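Long-range contacts in ammonium transporter (Kuenenia stuttgartiensis, PDB 6EU6), which probably senses ammonium at the cell membrane, its Amt-family transporter-like part passing the signal to a histidine kinase: residues Ile53-Phe58 / Phe99-Ala104; Ala133-Ile138 / Ser369-Leu374; Leu240-Ala245 / Ala275-Ile280; Met72-Ile77 / Gly140-Gly145. One frame throughout, in Å; residues are numbered along the deposited sequence.

Interaction 1: residues Ile53-Phe58 / Phe99-Ala104; sequences ISSLVF and FQMVFA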
loop_
_atom_site.group_PDB
_atom_site.type_symbol
_atom_site.label_atom_id
_atom_site.label_comp_id
_atom_site.label_asym_id
_atom_site.label_seq_id
_atom_site.Cartn_x
_atom_site.Cartn_y
_atom_site.Cartn_z
ATOM N N ILE A 53 -15.048 -14.754 -3.642
ATOM C CA ILE A 53 -15.802 -15.486 -4.673
ATOM C C ILE A 53 -15.027 -15.592 -5.974
ATOM O O ILE A 53 -14.877 -16.688 -6.545
ATOM C CB ILE A 53 -17.165 -14.853 -4.942
ATOM C CG1 ILE A 53 -18.057 -14.763 -3.691
ATOM C CG2 ILE A 53 -17.949 -15.646 -5.996
ATOM C CD1 ILE A 53 -18.254 -16.070 -2.952
ATOM N N SER A 54 -14.465 -14.470 -6.414
ATOM C CA SER A 54 -13.750 -14.413 -7.666
ATOM C C SER A 54 -12.530 -15.315 -7.597
ATOM O O SER A 54 -12.210 -16.020 -8.539
ATOM C CB SER A 54 -13.475 -12.948 -8.066
ATOM O OG SER A 54 -12.561 -12.303 -7.209
ATOM N N SER A 55 -11.857 -15.357 -6.439
ATOM C CA SER A 55 -10.663 -16.199 -6.305
ATOM C C SER A 55 -11.062 -17.659 -6.477
ATOM O O SER A 55 -10.396 -18.402 -7.155
ATOM C CB SER A 55 -10.032 -16.066 -4.926
ATOM O OG SER A 55 -9.432 -14.783 -4.682
ATOM N N LEU A 56 -12.080 -18.090 -5.785
ATOM C CA LEU A 56 -12.412 -19.515 -5.823
ATOM C C LEU A 56 -13.024 -19.943 -7.181
ATOM O O LEU A 56 -12.720 -21.007 -7.699
ATOM C CB LEU A 56 -13.377 -19.898 -4.706
ATOM C CG LEU A 56 -12.837 -19.825 -3.278
ATOM C CD1 LEU A 56 -13.939 -20.257 -2.343
ATOM C CD2 LEU A 56 -11.687 -20.739 -3.119
ATOM N N VAL A 57 -13.855 -19.098 -7.760
ATOM C CA VAL A 57 -14.504 -19.449 -9.038
ATOM C C VAL A 57 -13.455 -19.464 -10.134
ATOM O O VAL A 57 -13.455 -20.317 -11.022
ATOM C CB VAL A 57 -15.649 -18.482 -9.322
ATOM C CG1 VAL A 57 -16.172 -18.636 -10.773
ATOM C CG2 VAL A 57 -16.734 -18.669 -8.309
ATOM N N PHE A 58 -12.503 -18.535 -10.077
ATOM C CA PHE A 58 -11.513 -18.465 -11.114
ATOM C C PHE A 58 -10.519 -19.614 -10.956
ATOM O O PHE A 58 -10.093 -20.188 -11.973
ATOM C CB PHE A 58 -10.740 -17.145 -11.128
ATOM C CG PHE A 58 -9.937 -16.917 -12.393
ATOM C CD1 PHE A 58 -10.552 -16.639 -13.573
ATOM C CD2 PHE A 58 -8.596 -17.006 -12.390
ATOM C CE1 PHE A 58 -9.817 -16.431 -14.729
ATOM C CE2 PHE A 58 -7.844 -16.808 -13.538
ATOM C CZ PHE A 58 -8.463 -16.483 -14.706
ATOM N N PHE A 99 -1.500 -13.984 -11.156
ATOM C CA PHE A 99 -1.642 -12.762 -11.946
ATOM C C PHE A 99 -2.968 -12.690 -12.693
ATOM O O PHE A 99 -3.726 -11.722 -12.567
ATOM C CB PHE A 99 -0.448 -12.607 -12.860
ATOM C CG PHE A 99 -0.369 -11.252 -13.563
ATOM C CD1 PHE A 99 0.086 -10.132 -12.909
ATOM C CD2 PHE A 99 -0.751 -11.117 -14.870
ATOM C CE1 PHE A 99 0.178 -8.871 -13.583
ATOM C CE2 PHE A 99 -0.645 -9.891 -15.541
ATOM C CZ PHE A 99 -0.206 -8.746 -14.879
ATOM N N GLN A 100 -3.333 -13.776 -13.341
ATOM C CA GLN A 100 -4.567 -13.764 -14.075
ATOM C C GLN A 100 -5.739 -13.854 -13.092
ATOM O O GLN A 100 -6.778 -13.343 -13.392
ATOM C CB GLN A 100 -4.614 -14.920 -15.089
ATOM C CG GLN A 100 -3.551 -14.859 -16.192
ATOM C CD GLN A 100 -3.733 -13.621 -17.081
ATOM O OE1 GLN A 100 -4.818 -13.125 -17.231
ATOM N NE2 GLN A 100 -2.640 -13.099 -17.614
ATOM N N MET A 101 -5.587 -14.494 -11.911
ATOM C CA MET A 101 -6.664 -14.494 -10.942
ATOM C C MET A 101 -7.011 -13.078 -10.480
ATOM O O MET A 101 -8.178 -12.721 -10.363
ATOM C CB MET A 101 -6.312 -15.380 -9.716
ATOM C CG MET A 101 -7.391 -15.443 -8.659
ATOM S SD MET A 101 -6.875 -16.521 -7.279
ATOM C CE MET A 101 -7.145 -18.056 -8.142
ATOM N N VAL A 102 -5.983 -12.285 -10.163
ATOM C CA VAL A 102 -6.288 -10.949 -9.694
ATOM C C VAL A 102 -6.856 -10.067 -10.848
ATOM O O VAL A 102 -7.617 -9.142 -10.601
ATOM C CB VAL A 102 -5.111 -10.293 -8.932
ATOM C CG1 VAL A 102 -4.790 -11.120 -7.682
ATOM C CG2 VAL A 102 -3.869 -10.138 -9.768
ATOM N N PHE A 103 -6.442 -10.309 -12.097
ATOM C CA PHE A 103 -7.184 -9.719 -13.247
ATOM C C PHE A 103 -8.685 -10.039 -13.219
ATOM O O PHE A 103 -9.533 -9.169 -13.368
ATOM C CB PHE A 103 -6.513 -10.141 -14.577
ATOM C CG PHE A 103 -5.385 -9.252 -15.002
ATOM C CD1 PHE A 103 -4.510 -8.725 -14.076
ATOM C CD2 PHE A 103 -5.161 -9.004 -16.330
ATOM C CE1 PHE A 103 -3.474 -7.905 -14.458
ATOM C CE2 PHE A 103 -4.160 -8.129 -16.715
ATOM C CZ PHE A 103 -3.298 -7.607 -15.787
ATOM N N ALA A 104 -9.025 -11.305 -12.985
ATOM C CA ALA A 104 -10.408 -11.710 -12.940
ATOM C C ALA A 104 -11.123 -11.000 -11.779
ATOM O O ALA A 104 -12.260 -10.576 -11.954
ATOM C CB ALA A 104 -10.577 -13.237 -12.793
#
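Phe58 and Ala104 make the aromatic part of this contact. The methyl CB of Ala104 sits over one face of the Phe58 ring in a CH-pi contact, 3.8 Å from the ring centroid and 24° off the ring normal, displaced toward CD1. With CG anti to the backbone N (chi1 -166°), the ring starts out toward helix 93-114, and a residue as small as alanine lets it lie almost against the backbone there. Other atoms meet the ring obliquely: Phe58 CD2 is 3.5 Å from Met101 CA, and Phe58 CE2 is 3.6 Å from Gln100 O.

The remaining packing belongs to Met101, whose side chain slides past Phe58 in the opposite direction. It is extended until a bend at chi3 (-76°), which brings CE to 3.4 Å from Ser55 O, while SD lies 4.0 Å from Ser55 CB. The unbranched, flexible methionine chain suits a path along the neighbouring backbone at Ser55.

No hydrogen bond joins the two segments. Ser55 OG bonds instead to Thr51 O of its own helix and to Asn243 ND2 of the second subunit. Just beyond the contact, Ser54 OG does bridge the helices, to Ser105 OG.

Two transmembrane helices, their short segments steeply inclined and 9.1 Å apart at the axes, pack here inside the helix bundle of the Amt trimer, near a subunit boundary.

Interaction 2: residues Ala133-Ile138 / Ser369-Leu374; sequences AIIYPI and SWSFGL
Trp370 and Ile135 join two nearly antiparallel membrane helices of the Amt bundle, 121-144 and 353-385, at a proline kink. Pro137 has no N-H to offer the turn before it, and the helix widens into a pi-type turn at 133-135. Segment 369-374 has a wide turn of its own.

At this irregular place the indole reaches across and donates a hydrogen bond from Trp370 NE1 to Ile135 O, 2.9 Å long with an N-H...O angle of 156°. The oxygen lies in the plane of the indole, and the N-H meets an in-plane lone pair from the side, at a C=O...N angle of 113°. Tryptophan suits the position because one flat group provides both this donor and a broad apolar surface. The side chains of Ile138 and Trp370 cross at about a right angle, with Ile138 CG2 3.5 Å from Trp370 CZ2. Within its own helix Leu374 CD1 rests over one face of the indole, toward the rim, and beyond the segments the ring of Trp142 also meets it.

Ile135, branched at CB, makes contacts with both arms. Its CD1 lies 4.1 Å from Leu374 CB, the two side chains sliding past each other in opposite directions. Ser371 OG is hydrogen-bonded to Ile173 O of helix 167-185, so the hydroxyl is satisfied although it borders a methyl. That methyl, Ile135 CG2, stands anti to its own backbone N and touches both Ser371 OG, at 3.6 Å, and Trp370 CD1, at 3.8 Å.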
loop_
_atom_site.group_PDB
_atom_site.type_symbol
_atom_site.label_atom_id
_atom_site.label_comp_id
_atom_site.label_asym_id
_atom_site.label_seq_id
_atom_site.Cartn_x
_atom_site.Cartn_y
_atom_site.Cartn_z
ATOM N N ALA A 133 -17.079 -17.110 -13.866
ATOM C CA ALA A 133 -17.235 -18.496 -14.373
ATOM C C ALA A 133 -17.498 -18.556 -15.869
ATOM O O ALA A 133 -17.045 -19.484 -16.479
ATOM C CB ALA A 133 -18.371 -19.230 -13.613
ATOM N N ILE A 134 -18.146 -17.538 -16.437
ATOM C CA ILE A 134 -18.682 -17.540 -17.823
ATOM C C ILE A 134 -18.237 -16.364 -18.683
ATOM O O ILE A 134 -17.413 -16.517 -19.596
ATOM C CB ILE A 134 -20.228 -17.674 -17.796
ATOM C CG1 ILE A 134 -20.536 -19.111 -17.315
ATOM C CG2 ILE A 134 -20.811 -17.542 -19.203
ATOM C CD1 ILE A 134 -21.757 -19.194 -16.543
ATOM N N ILE A 135 -18.743 -15.196 -18.374
ATOM C CA ILE A 135 -18.534 -14.019 -19.254
ATOM C C ILE A 135 -17.058 -13.718 -19.414
ATOM O O ILE A 135 -16.527 -13.686 -20.546
ATOM C CB ILE A 135 -19.310 -12.774 -18.757
ATOM C CG1 ILE A 135 -20.814 -13.075 -18.725
ATOM C CG2 ILE A 135 -18.999 -11.545 -19.578
ATOM C CD1 ILE A 135 -21.624 -11.932 -18.184
ATOM N N TYR A 136 -16.373 -13.496 -18.272
ATOM C CA TYR A 136 -14.958 -13.040 -18.353
ATOM C C TYR A 136 -14.005 -14.068 -18.970
ATOM O O TYR A 136 -13.225 -13.737 -19.896
ATOM C CB TYR A 136 -14.482 -12.555 -16.946
ATOM C CG TYR A 136 -13.059 -12.232 -16.907
ATOM C CD1 TYR A 136 -12.596 -11.053 -17.434
ATOM C CD2 TYR A 136 -12.140 -13.159 -16.423
ATOM C CE1 TYR A 136 -11.247 -10.775 -17.460
ATOM C CE2 TYR A 136 -10.757 -12.913 -16.456
ATOM C CZ TYR A 136 -10.311 -11.688 -16.956
ATOM O OH TYR A 136 -8.949 -11.376 -16.952
ATOM N N PRO A 137 -13.974 -15.288 -18.435
ATOM C CA PRO A 137 -12.974 -16.176 -18.966
ATOM C C PRO A 137 -13.233 -16.673 -20.448
ATOM O O PRO A 137 -12.289 -16.949 -21.156
ATOM C CB PRO A 137 -13.017 -17.388 -18.008
ATOM C CG PRO A 137 -14.423 -17.407 -17.506
ATOM C CD PRO A 137 -14.865 -15.938 -17.460
ATOM N N ILE A 138 -14.477 -16.737 -20.886
ATOM C CA ILE A 138 -14.733 -17.142 -22.287
ATOM C C ILE A 138 -14.322 -16.044 -23.271
ATOM O O ILE A 138 -13.557 -16.301 -24.190
ATOM C CB ILE A 138 -16.205 -17.572 -22.484
ATOM C CG1 ILE A 138 -16.426 -18.880 -21.745
ATOM C CG2 ILE A 138 -16.511 -17.732 -23.980
ATOM C CD1 ILE A 138 -17.883 -19.261 -21.511
ATOM N N SER A 369 -21.522 -7.047 -26.889
ATOM C CA SER A 369 -22.682 -7.923 -27.135
ATOM C C SER A 369 -22.693 -9.097 -26.187
ATOM O O SER A 369 -23.771 -9.520 -25.709
ATOM C CB SER A 369 -22.678 -8.458 -28.589
ATOM O OG SER A 369 -22.681 -7.359 -29.514
ATOM N N TRP A 370 -21.512 -9.690 -25.983
ATOM C CA TRP A 370 -21.386 -10.813 -25.081
ATOM C C TRP A 370 -21.698 -10.438 -23.601
ATOM O O TRP A 370 -22.520 -11.077 -22.964
ATOM C CB TRP A 370 -19.970 -11.349 -25.228
ATOM C CG TRP A 370 -19.556 -12.537 -24.305
ATOM C CD1 TRP A 370 -18.603 -12.501 -23.267
ATOM C CD2 TRP A 370 -19.966 -13.888 -24.409
ATOM N NE1 TRP A 370 -18.456 -13.767 -22.720
ATOM C CE2 TRP A 370 -19.301 -14.625 -23.378
ATOM C CE3 TRP A 370 -20.900 -14.556 -25.210
ATOM C CZ2 TRP A 370 -19.487 -16.005 -23.206
ATOM C CZ3 TRP A 370 -21.074 -15.945 -25.030
ATOM C CH2 TRP A 370 -20.377 -16.644 -24.029
ATOM N N SER A 371 -21.005 -9.417 -23.058
ATOM C CA SER A 371 -21.100 -9.093 -21.656
ATOM C C SER A 371 -22.369 -8.333 -21.311
ATOM O O SER A 371 -23.077 -8.712 -20.376
ATOM C CB SER A 371 -19.785 -8.378 -21.146
ATOM O OG SER A 371 -19.943 -8.071 -19.778
ATOM N N PHE A 372 -22.744 -7.312 -22.079
ATOM C CA PHE A 372 -24.044 -6.690 -21.830
ATOM C C PHE A 372 -25.179 -7.691 -22.120
ATOM O O PHE A 372 -26.109 -7.798 -21.361
ATOM C CB PHE A 372 -24.183 -5.464 -22.684
ATOM C CG PHE A 372 -25.408 -4.702 -22.405
ATOM C CD1 PHE A 372 -25.506 -3.914 -21.251
ATOM C CD2 PHE A 372 -26.491 -4.758 -23.299
ATOM C CE1 PHE A 372 -26.678 -3.262 -20.941
ATOM C CE2 PHE A 372 -27.662 -4.088 -22.999
ATOM C CZ PHE A 372 -27.745 -3.316 -21.836
ATOM N N GLY A 373 -25.147 -8.394 -23.244
ATOM C CA GLY A 373 -26.254 -9.298 -23.552
ATOM C C GLY A 373 -26.429 -10.465 -22.590
ATOM O O GLY A 373 -27.530 -10.740 -22.108
ATOM N N LEU A 374 -25.358 -11.167 -22.282
ATOM C CA LEU A 374 -25.467 -12.186 -21.233
ATOM C C LEU A 374 -25.781 -11.638 -19.843
ATOM O O LEU A 374 -26.422 -12.300 -19.019
ATOM C CB LEU A 374 -24.225 -13.018 -21.125
ATOM C CG LEU A 374 -24.080 -14.143 -22.125
ATOM C CD1 LEU A 374 -22.745 -14.882 -21.921
ATOM C CD2 LEU A 374 -25.250 -15.131 -21.960
#

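Interaction 3: residues Leu240-Ala245 / Ala275-Ile280; sequences LNTNMA and AGLVAI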
loop_
_atom_site.group_PDB
_atom_site.type_symbol
_atom_site.label_atom_id
_atom_site.label_comp_id
_atom_site.label_asym_id
_atom_site.label_seq_id
_atom_site.Cartn_x
_atom_site.Cartn_y
_atom_site.Cartn_z
ATOM N N LEU A 240 5.927 4.332 -16.943
ATOM C CA LEU A 240 5.947 5.742 -17.286
ATOM C C LEU A 240 4.755 6.101 -18.161
ATOM O O LEU A 240 4.030 7.046 -17.870
ATOM C CB LEU A 240 7.263 6.104 -17.983
ATOM C CG LEU A 240 7.337 7.579 -18.436
ATOM C CD1 LEU A 240 7.261 8.551 -17.222
ATOM C CD2 LEU A 240 8.572 7.901 -19.278
ATOM N N ASN A 241 4.443 5.276 -19.168
ATOM C CA ASN A 241 3.279 5.583 -19.954
ATOM C C ASN A 241 2.006 5.505 -19.129
ATOM O O ASN A 241 1.069 6.292 -19.344
ATOM C CB ASN A 241 3.136 4.614 -21.138
ATOM C CG ASN A 241 4.158 4.836 -22.210
ATOM O OD1 ASN A 241 4.786 5.916 -22.328
ATOM N ND2 ASN A 241 4.365 3.785 -23.014
ATOM N N THR A 242 1.896 4.517 -18.224
ATOM C CA THR A 242 0.709 4.439 -17.420
ATOM C C THR A 242 0.539 5.742 -16.607
ATOM O O THR A 242 -0.502 6.294 -16.539
ATOM C CB THR A 242 0.824 3.201 -16.504
ATOM O OG1 THR A 242 0.900 2.047 -17.351
ATOM C CG2 THR A 242 -0.352 3.089 -15.582
ATOM N N ASN A 243 1.634 6.237 -16.029
ATOM C CA ASN A 243 1.603 7.417 -15.214
ATOM C C ASN A 243 1.218 8.638 -16.035
ATOM O O ASN A 243 0.406 9.516 -15.620
ATOM C CB ASN A 243 2.932 7.678 -14.556
ATOM C CG ASN A 243 2.798 8.705 -13.467
ATOM O OD1 ASN A 243 2.257 8.428 -12.401
ATOM N ND2 ASN A 243 3.317 9.919 -13.723
ATOM N N MET A 244 1.799 8.708 -17.209
ATOM C CA MET A 244 1.548 9.878 -18.017
ATOM C C MET A 244 0.113 9.911 -18.523
ATOM O O MET A 244 -0.436 10.998 -18.668
ATOM C CB MET A 244 2.545 9.983 -19.211
ATOM C CG MET A 244 3.987 10.051 -18.801
ATOM S SD MET A 244 4.296 11.371 -17.651
ATOM C CE MET A 244 3.771 12.845 -18.553
ATOM N N ALA A 245 -0.499 8.755 -18.830
ATOM C CA ALA A 245 -1.887 8.747 -19.278
ATOM C C ALA A 245 -2.776 9.265 -18.135
ATOM O O ALA A 245 -3.669 10.089 -18.395
ATOM C CB ALA A 245 -2.392 7.374 -19.761
ATOM N N ALA A 275 -10.443 6.638 -16.036
ATOM C CA ALA A 275 -10.669 6.330 -17.458
ATOM C C ALA A 275 -9.393 6.376 -18.265
ATOM O O ALA A 275 -9.149 5.536 -19.109
ATOM C CB ALA A 275 -11.713 7.240 -18.080
ATOM N N GLY A 276 -8.510 7.305 -17.964
ATOM C CA GLY A 276 -7.238 7.303 -18.635
ATOM C C GLY A 276 -6.357 6.126 -18.331
ATOM O O GLY A 276 -5.704 5.619 -19.246
ATOM N N LEU A 277 -6.358 5.703 -17.052
ATOM C CA LEU A 277 -5.739 4.490 -16.669
ATOM C C LEU A 277 -6.283 3.279 -17.438
ATOM O O LEU A 277 -5.514 2.481 -17.952
ATOM C CB LEU A 277 -5.748 4.318 -15.170
ATOM C CG LEU A 277 -4.777 5.301 -14.435
ATOM C CD1 LEU A 277 -5.192 5.544 -12.986
ATOM C CD2 LEU A 277 -3.316 4.859 -14.497
ATOM N N VAL A 278 -7.579 3.176 -17.499
ATOM C CA VAL A 278 -8.240 2.068 -18.196
ATOM C C VAL A 278 -7.783 2.088 -19.656
ATOM O O VAL A 278 -7.312 1.087 -20.177
ATOM C CB VAL A 278 -9.759 2.144 -18.067
ATOM C CG1 VAL A 278 -10.419 1.231 -19.104
ATOM C CG2 VAL A 278 -10.218 1.744 -16.642
ATOM N N ALA A 279 -7.770 3.267 -20.270
ATOM C CA ALA A 279 -7.466 3.345 -21.682
ATOM C C ALA A 279 -6.061 2.941 -22.017
ATOM O O ALA A 279 -5.817 2.175 -22.997
ATOM C CB ALA A 279 -7.759 4.729 -22.222
ATOM N N ILE A 280 -5.112 3.390 -21.185
ATOM C CA ILE A 280 -3.708 3.101 -21.447
ATOM C C ILE A 280 -3.357 1.625 -21.215
ATOM O O ILE A 280 -2.373 1.136 -21.727
ATOM C CB ILE A 280 -2.776 4.038 -20.682
ATOM C CG1 ILE A 280 -1.428 4.068 -21.332
ATOM C CG2 ILE A 280 -2.608 3.573 -19.215
ATOM C CD1 ILE A 280 -1.420 4.721 -22.696
#
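Ala245 and Ile280 form the tight part of this contact: Ala245 CB and Ile280 CB are 3.5 Å apart, closer than carbons usually pack. Alanine and glycine make this approach possible. Gly276 brings its backbone up beside the methyl, with Ala245 CB 3.8 Å from Gly276 O, and a beta carbon on Gly276 would press tightly on Ala245 O. This fits the 8.7 Å between the axes of the short helical segments, whose N-to-C directions are 145° apart, closer to antiparallel than to parallel.

Ile280 spreads its branches around the alanine. Its CG1 stands anti to the backbone N (chi1 -159°), which brings it 3.9 Å from Asn241 O, whereas CG2 takes the crowded position between N and the carbonyl carbon and lies 3.9 Å from Thr242 CA. An alanine at Ile280 would keep CB against Ala245, but losing CG1, CG2 and CD1 would probably open a gap beside Asn241 O and Thr242 CA.

The looser part is still buried. There Thr242 and Leu277 cross at about a right angle, with one methyl pair, Thr242 CG2 and Leu277 CD2, at 3.6 Å. Thr242 OG1 and Asn241 ND2 find their partners away from the facing helix: the hydroxyl bonds to Val238 O, the amide nitrogen to Ser284 O and Val287 O.

Around the pair, helix 206-226 meets Leu277 through Trp220 and helix 289-312 packs on Ala275 and Ala279, while Met244, directed away from helix 266-280, packs on Leu56 of the third subunit.

Interaction 4: residues Met72-Ile77 / Gly140-Gly145; sequences MGLIGI and GHWAWG
His141 and Trp142 each present a flat group to the turn formed by 72-77. Over one face of the imidazole runs the backbone, Ile75 C 3.7 Å above the ring centre and Gly76 N displaced toward the rim. Gly73 C lies in plane at the ring's edge, 3.7 Å from His141 CD2. With CG anti to the backbone N (chi1 -172°), the ring leaves the helix toward this turn. Gly76 puts no side chain beside the ring, and Gly73 takes a positive phi, which favours glycine.

The indole of Trp142 has Leu74 O at its edge, near its plane. Trp142 NE1 donates to Leu74 O at 2.8 Å, with a bent N-H...O angle of 141°, the donor tilted 27° from the carbonyl plane.

Histidine suits its place through both nitrogens: ND1 is hydrogen-bonded to Met66 O and NE2 to Ser70 OG. Replacing His141 by an alanine would probably leave Met66 O and Ser70 OG without these mates and open a gap beneath Ile75 and Gly76.

Leu74 and Ile75 both face Tyr71, a classic beta bulge in the small antiparallel hairpin that follows helix 40-67 and packs here on the last turns of helix 121-144.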
loop_
_atom_site.group_PDB
_atom_site.type_symbol
_atom_site.label_atom_id
_atom_site.label_comp_id
_atom_site.label_asym_id
_atom_site.label_seq_id
_atom_site.Cartn_x
_atom_site.Cartn_y
_atom_site.Cartn_z
ATOM N N MET A 72 -11.578 -25.122 -30.516
ATOM C CA MET A 72 -11.981 -24.295 -31.666
ATOM C C MET A 72 -11.804 -22.784 -31.511
ATOM O O MET A 72 -12.466 -22.040 -32.224
ATOM C CB MET A 72 -13.438 -24.571 -31.993
ATOM C CG MET A 72 -13.685 -26.069 -32.157
ATOM S SD MET A 72 -14.912 -26.471 -33.395
ATOM C CE MET A 72 -16.454 -25.855 -32.714
ATOM N N GLY A 73 -10.865 -22.342 -30.656
ATOM C CA GLY A 73 -10.683 -20.935 -30.388
ATOM C C GLY A 73 -11.841 -20.315 -29.658
ATOM O O GLY A 73 -11.899 -19.108 -29.574
ATOM N N LEU A 74 -12.719 -21.136 -29.076
ATOM C CA LEU A 74 -13.912 -20.699 -28.413
ATOM C C LEU A 74 -13.911 -20.777 -26.884
ATOM O O LEU A 74 -14.580 -19.974 -26.235
ATOM C CB LEU A 74 -15.137 -21.511 -28.907
ATOM C CG LEU A 74 -15.519 -21.242 -30.381
ATOM C CD1 LEU A 74 -16.532 -22.311 -30.830
ATOM C CD2 LEU A 74 -16.111 -19.856 -30.578
ATOM N N ILE A 75 -13.274 -21.787 -26.330
ATOM C CA ILE A 75 -13.313 -22.021 -24.892
ATOM C C ILE A 75 -12.235 -23.042 -24.562
ATOM O O ILE A 75 -11.900 -23.936 -25.373
ATOM C CB ILE A 75 -14.686 -22.503 -24.402
ATOM C CG1 ILE A 75 -14.805 -22.415 -22.867
ATOM C CG2 ILE A 75 -14.928 -23.976 -24.823
ATOM C CD1 ILE A 75 -16.232 -22.528 -22.421
ATOM N N GLY A 76 -11.639 -22.862 -23.397
ATOM C CA GLY A 76 -10.613 -23.739 -22.894
ATOM C C GLY A 76 -11.194 -24.968 -22.247
ATOM O O GLY A 76 -12.250 -24.870 -21.650
ATOM N N ILE A 77 -10.518 -26.102 -22.289
ATOM C CA ILE A 77 -11.185 -27.330 -21.769
ATOM C C ILE A 77 -10.367 -28.153 -20.814
ATOM O O ILE A 77 -10.729 -29.275 -20.488
ATOM C CB ILE A 77 -11.717 -28.225 -22.926
ATOM C CG1 ILE A 77 -10.553 -28.838 -23.741
ATOM C CG2 ILE A 77 -12.681 -27.451 -23.818
ATOM C CD1 ILE A 77 -10.980 -29.714 -24.903
ATOM N N GLY A 140 -12.115 -13.928 -22.500
ATOM C CA GLY A 140 -10.689 -13.915 -22.317
ATOM C C GLY A 140 -10.001 -14.941 -23.202
ATOM O O GLY A 140 -8.887 -14.726 -23.644
ATOM N N HIS A 141 -10.644 -16.089 -23.355
ATOM C CA HIS A 141 -10.107 -17.132 -24.258
ATOM C C HIS A 141 -10.046 -16.572 -25.699
ATOM O O HIS A 141 -9.024 -16.682 -26.385
ATOM C CB HIS A 141 -10.954 -18.375 -24.223
ATOM C CG HIS A 141 -10.344 -19.511 -24.966
ATOM N ND1 HIS A 141 -9.323 -20.269 -24.438
ATOM C CD2 HIS A 141 -10.575 -19.995 -26.219
ATOM C CE1 HIS A 141 -8.976 -21.203 -25.310
ATOM N NE2 HIS A 141 -9.724 -21.061 -26.393
ATOM N N TRP A 142 -11.107 -15.894 -26.100
ATOM C CA TRP A 142 -11.179 -15.378 -27.474
ATOM C C TRP A 142 -10.038 -14.445 -27.764
ATOM O O TRP A 142 -9.485 -14.465 -28.880
ATOM C CB TRP A 142 -12.507 -14.708 -27.745
ATOM C CG TRP A 142 -13.678 -15.584 -27.559
ATOM C CD1 TRP A 142 -13.671 -16.957 -27.385
ATOM C CD2 TRP A 142 -15.040 -15.184 -27.482
ATOM N NE1 TRP A 142 -14.965 -17.409 -27.182
ATOM C CE2 TRP A 142 -15.808 -16.331 -27.261
ATOM C CE3 TRP A 142 -15.688 -13.959 -27.560
ATOM C CZ2 TRP A 142 -17.178 -16.279 -27.105
ATOM C CZ3 TRP A 142 -17.023 -13.931 -27.433
ATOM C CH2 TRP A 142 -17.749 -15.065 -27.195
ATOM N N ALA A 143 -9.715 -13.606 -26.757
ATOM C CA ALA A 143 -8.744 -12.477 -26.907
ATOM C C ALA A 143 -7.349 -12.866 -26.559
ATOM O O ALA A 143 -6.372 -12.474 -27.211
ATOM C CB ALA A 143 -9.206 -11.288 -26.049
ATOM N N TRP A 144 -7.231 -13.762 -25.578
ATOM C CA TRP A 144 -5.943 -14.076 -25.007
ATOM C C TRP A 144 -5.660 -15.586 -24.895
ATOM O O TRP A 144 -4.736 -15.958 -24.219
ATOM C CB TRP A 144 -5.910 -13.512 -23.553
ATOM C CG TRP A 144 -5.793 -12.006 -23.414
ATOM C CD1 TRP A 144 -5.552 -11.084 -24.390
ATOM C CD2 TRP A 144 -5.908 -11.278 -22.199
ATOM N NE1 TRP A 144 -5.523 -9.790 -23.853
ATOM C CE2 TRP A 144 -5.708 -9.901 -22.502
ATOM C CE3 TRP A 144 -6.132 -11.656 -20.875
ATOM C CZ2 TRP A 144 -5.730 -8.925 -21.541
ATOM C CZ3 TRP A 144 -6.137 -10.687 -19.894
ATOM C CH2 TRP A 144 -5.971 -9.308 -20.243
ATOM N N GLY A 145 -6.480 -16.462 -25.477
ATOM C CA GLY A 145 -6.304 -17.868 -25.302
ATOM C C GLY A 145 -5.043 -18.450 -25.944
ATOM O O GLY A 145 -4.690 -19.612 -25.737
#

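In the fold
Interactions 1 and 3 are wholly buried helix pairs without hydrogen bonds across them, in which alanine or glycine lets a larger side chain come close; each also borders a neighbouring subunit. Interactions 2 and 4 are only partly buried, touch no other chain, and each adds an indole N-H donated to a backbone carbonyl where the chain is irregular. Both use helix 121-144, their centres about 12 Å apart, and they meet through Ile138 and Ile75. Interaction 1 connects to the same helix through Tyr136, which packs on Phe58 and Ala104. Interaction 3 stands apart, its centre about 25 Å from that of interaction 2, across the chain's centre.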